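Local structure of SusD-like protein BACOVA_02651 (Bacteroides ovatus, 5E75) at residues F122-L125 with R126-P130. The protein binds polysaccharide at the cell surface and probably captures xyloglucan before its transport into the periplasm for degradation. Numbering follows the deposited sequence.
Sequences FYML and RIWGP. With EDO (1,2-ethanediol), chain C.
R126 folds back along helix 103-125 and lays its guanidinium flat on one face of the F122 ring, CZ standing 3.5 Å from the ring centroid with the two planes 6° apart, a stacked cation-pi contact. A bend at chi3 (-67°) turns the chain over the ring. NE donates to F122 O at 2.9 Å, a nearly straight bond that lies in the guanidinium plane but reaches the acceptor from above its carbonyl plane; ring and carbonyl of one residue thus fix the rotation of the group. NH2 gives a hydrogen bond to O1 of an ethanediol, probably from the crystallisation liquor, whose C2 and O2 lie over a face of Y123. A leucine in place of R126 would probably leave F122 O without this donor and the F122 ring without its flat cationic cover. The R126 backbone N bonds to Y123 O.

I127 N donates to M124 O from above its carbonyl plane, and W128 N to the same atom at 2.9 Å, almost in line with the carbonyl; G129 N adds a weak third bond. These bonds sit where the chain leaves helix 103-125 for the loop before helix 137-142, in the helical fold of the SusD family, a member of the TPR clan. I127 CG1 rests 3.4 Å from Y123 O, and the side chain also touches Y423 of helix 421-431.

W128 turns the edge of its six-membered ring to M124, CZ3 lying 3.9 Å from CG, while SD makes an oblique Met-aromatic contact; NE1 bonds to P496 O. G129 takes a positive phi (88°) at which a side chain would jam against the W128 carbonyl O, and its CA makes a CA-H...O contact with L125 O at 3.3 Å. Beyond it, P130 O bonds to the hydroxyl of Y497.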
ATOM      1  N   PHE A 122       5.475   3.594 -10.186  1.00  8.16           N
ATOM      2  CA  PHE A 122       5.765   4.276  -8.923  1.00  7.48           C
ATOM      3  C   PHE A 122       6.024   3.274  -7.805  1.00  9.93           C
ATOM      4  O   PHE A 122       6.909   3.498  -6.957  1.00  9.37           O
ATOM      5  CB  PHE A 122       4.634   5.253  -8.579  1.00  7.88           C
ATOM      6  CG  PHE A 122       4.923   6.205  -7.418  1.00  8.24           C
ATOM      7  CD1 PHE A 122       6.160   6.810  -7.225  1.00  8.37           C
ATOM      8  CD2 PHE A 122       3.906   6.537  -6.557  1.00  8.80           C
ATOM      9  CE1 PHE A 122       6.350   7.691  -6.170  1.00  7.25           C
ATOM     10  CE2 PHE A 122       4.103   7.421  -5.504  1.00  9.01           C
ATOM     11  CZ  PHE A 122       5.313   7.988  -5.322  1.00  8.68           C
ATOM     12  N   TYR A 123       5.310   2.148  -7.779  1.00  7.94           N
ATOM     13  CA  TYR A 123       5.666   1.083  -6.849  1.00  7.79           C
ATOM     14  C   TYR A 123       7.071   0.544  -7.155  1.00  8.76           C
ATOM     15  O   TYR A 123       7.918   0.411  -6.258  1.00  8.70           O
ATOM     16  CB  TYR A 123       4.665  -0.063  -6.915  1.00  8.73           C
ATOM     17  CG  TYR A 123       3.311   0.189  -6.266  1.00  8.33           C
ATOM     18  CD1 TYR A 123       3.197   0.639  -4.959  1.00  9.04           C
ATOM     19  CD2 TYR A 123       2.137  -0.074  -6.970  1.00  9.37           C
ATOM     20  CE1 TYR A 123       1.970   0.832  -4.387  1.00  9.54           C
ATOM     21  CE2 TYR A 123       0.894   0.110  -6.399  1.00 10.62           C
ATOM     22  CZ  TYR A 123       0.813   0.559  -5.096  1.00 10.46           C
ATOM     23  OH  TYR A 123      -0.419   0.762  -4.488  1.00 13.30           O
ATOM     24  N   MET A 124       7.335   0.221  -8.420  1.00  8.12           N
ATOM     25  CA  MET A 124       8.637  -0.354  -8.788  1.00  9.33           C
ATOM     26  C   MET A 124       9.811   0.554  -8.447  1.00  8.18           C
ATOM     27  O   MET A 124      10.877   0.087  -8.023  1.00  8.94           O
ATOM     28  CB  MET A 124       8.684  -0.697 -10.266  1.00 10.40           C
ATOM     29  CG  MET A 124       7.818  -1.899 -10.606  1.00 10.06           C
ATOM     30  SD  MET A 124       8.263  -2.714 -12.147  1.00 15.62           S
ATOM     31  CE  MET A 124       7.304  -1.746 -13.248  1.00 18.52           C
ATOM     32  N   LEU A 125       9.609   1.859  -8.608  1.00  8.65           N
ATOM     33  CA  LEU A 125      10.631   2.859  -8.323  1.00  8.76           C
ATOM     34  C   LEU A 125      11.060   2.806  -6.851  1.00  9.90           C
ATOM     35  O   LEU A 125      12.207   3.118  -6.527  1.00 10.71           O
ATOM     36  CB  LEU A 125      10.077   4.231  -8.669  1.00  7.89           C
ATOM     37  CG  LEU A 125      10.963   5.458  -8.430  1.00  9.72           C
ATOM     38  CD1 LEU A 125      12.274   5.377  -9.212  1.00 10.17           C
ATOM     39  CD2 LEU A 125      10.226   6.708  -8.815  1.00 12.17           C
ATOM     40  N   ARG A 126      10.138   2.419  -5.974  1.00 10.00           N
ATOM     41  CA  ARG A 126      10.374   2.372  -4.536  1.00 12.73           C
ATOM     42  C   ARG A 126      10.560   0.920  -4.043  1.00 15.13           C
ATOM     43  O   ARG A 126      10.324   0.653  -2.848  1.00 20.75           O
ATOM     44  CB  ARG A 126       9.192   3.086  -3.795  1.00 15.19           C
ATOM     45  CG  ARG A 126       8.906   4.632  -4.213  1.00 14.73           C
ATOM     46  CD  ARG A 126       7.536   5.228  -3.685  1.00 18.28           C
ATOM     47  NE  ARG A 126       6.382   4.598  -4.300  1.00 12.34           N
ATOM     48  CZ  ARG A 126       5.155   4.657  -3.836  1.00 10.98           C
ATOM     49  NH1 ARG A 126       4.892   5.310  -2.701  1.00 16.21           N
ATOM     50  NH2 ARG A 126       4.186   3.995  -4.448  1.00 16.71           N
ATOM     51  N   ILE A 127      10.912  -0.004  -4.958  1.00 10.04           N
ATOM     52  CA  ILE A 127      11.337  -1.384  -4.669  1.00 10.59           C
ATOM     53  C   ILE A 127      12.727  -1.637  -5.250  1.00 12.05           C
ATOM     54  O   ILE A 127      13.657  -1.987  -4.518  1.00 11.65           O
ATOM     55  CB  ILE A 127      10.356  -2.453  -5.263  1.00 10.61           C
ATOM     56  CG1 ILE A 127       8.992  -2.346  -4.612  1.00 10.62           C
ATOM     57  CG2 ILE A 127      10.926  -3.889  -5.098  1.00 12.82           C
ATOM     58  CD1 ILE A 127       7.873  -3.063  -5.387  1.00 11.57           C
ATOM     59  N   TRP A 128      12.871  -1.430  -6.557  1.00 11.30           N
ATOM     60  CA  TRP A 128      14.125  -1.658  -7.277  1.00  9.95           C
ATOM     61  C   TRP A 128      14.877  -0.372  -7.640  1.00 11.93           C
ATOM     62  O   TRP A 128      16.103  -0.401  -7.767  1.00 13.25           O
ATOM     63  CB  TRP A 128      13.875  -2.447  -8.576  1.00 10.62           C
ATOM     64  CG  TRP A 128      13.443  -3.855  -8.316  1.00 11.16           C
ATOM     65  CD1 TRP A 128      14.248  -4.885  -7.939  1.00 13.55           C
ATOM     66  CD2 TRP A 128      12.112  -4.383  -8.374  1.00 10.62           C
ATOM     67  NE1 TRP A 128      13.503  -6.028  -7.749  1.00 11.73           N
ATOM     68  CE2 TRP A 128      12.190  -5.750  -8.025  1.00 11.47           C
ATOM     69  CE3 TRP A 128      10.863  -3.837  -8.687  1.00 11.94           C
ATOM     70  CZ2 TRP A 128      11.069  -6.567  -7.957  1.00 12.07           C
ATOM     71  CZ3 TRP A 128       9.754  -4.659  -8.642  1.00 11.41           C
ATOM     72  CH2 TRP A 128       9.863  -6.011  -8.278  1.00 12.67           C
ATOM     73  N   GLY A 129      14.160   0.741  -7.799  1.00 10.39           N
ATOM     74  CA  GLY A 129      14.766   1.982  -8.270  1.00  9.72           C
ATOM     75  C   GLY A 129      14.729   2.008  -9.789  1.00  9.30           C
ATOM     76  O   GLY A 129      13.652   2.093 -10.356  1.00 10.85           O
ATOM     77  N   PRO A 130      15.889   1.902 -10.463  1.00  9.89           N
ATOM     78  CA  PRO A 130      15.862   1.809 -11.923  1.00 11.77           C
ATOM     79  C   PRO A 130      15.048   0.611 -12.377  1.00 11.01           C
ATOM     80  O   PRO A 130      15.147  -0.478 -11.800  1.00 10.91           O
ATOM     81  CB  PRO A 130      17.347   1.638 -12.290  1.00 11.84           C
ATOM     82  CG  PRO A 130      18.100   2.212 -11.127  1.00 12.71           C
ATOM     83  CD  PRO A 130      17.266   1.880  -9.932  1.00 11.08           C
TER
HETATM   84  C1  EDO C 602       0.817   5.168  -5.357  1.00 19.77           C
HETATM   85  O1  EDO C 602       1.367   5.002  -4.053  1.00 23.84           O
HETATM   86  C2  EDO C 602       0.782   3.839  -6.102  1.00 21.04           C
HETATM   87  O2  EDO C 602       2.025   3.580  -6.757  1.00 15.39           O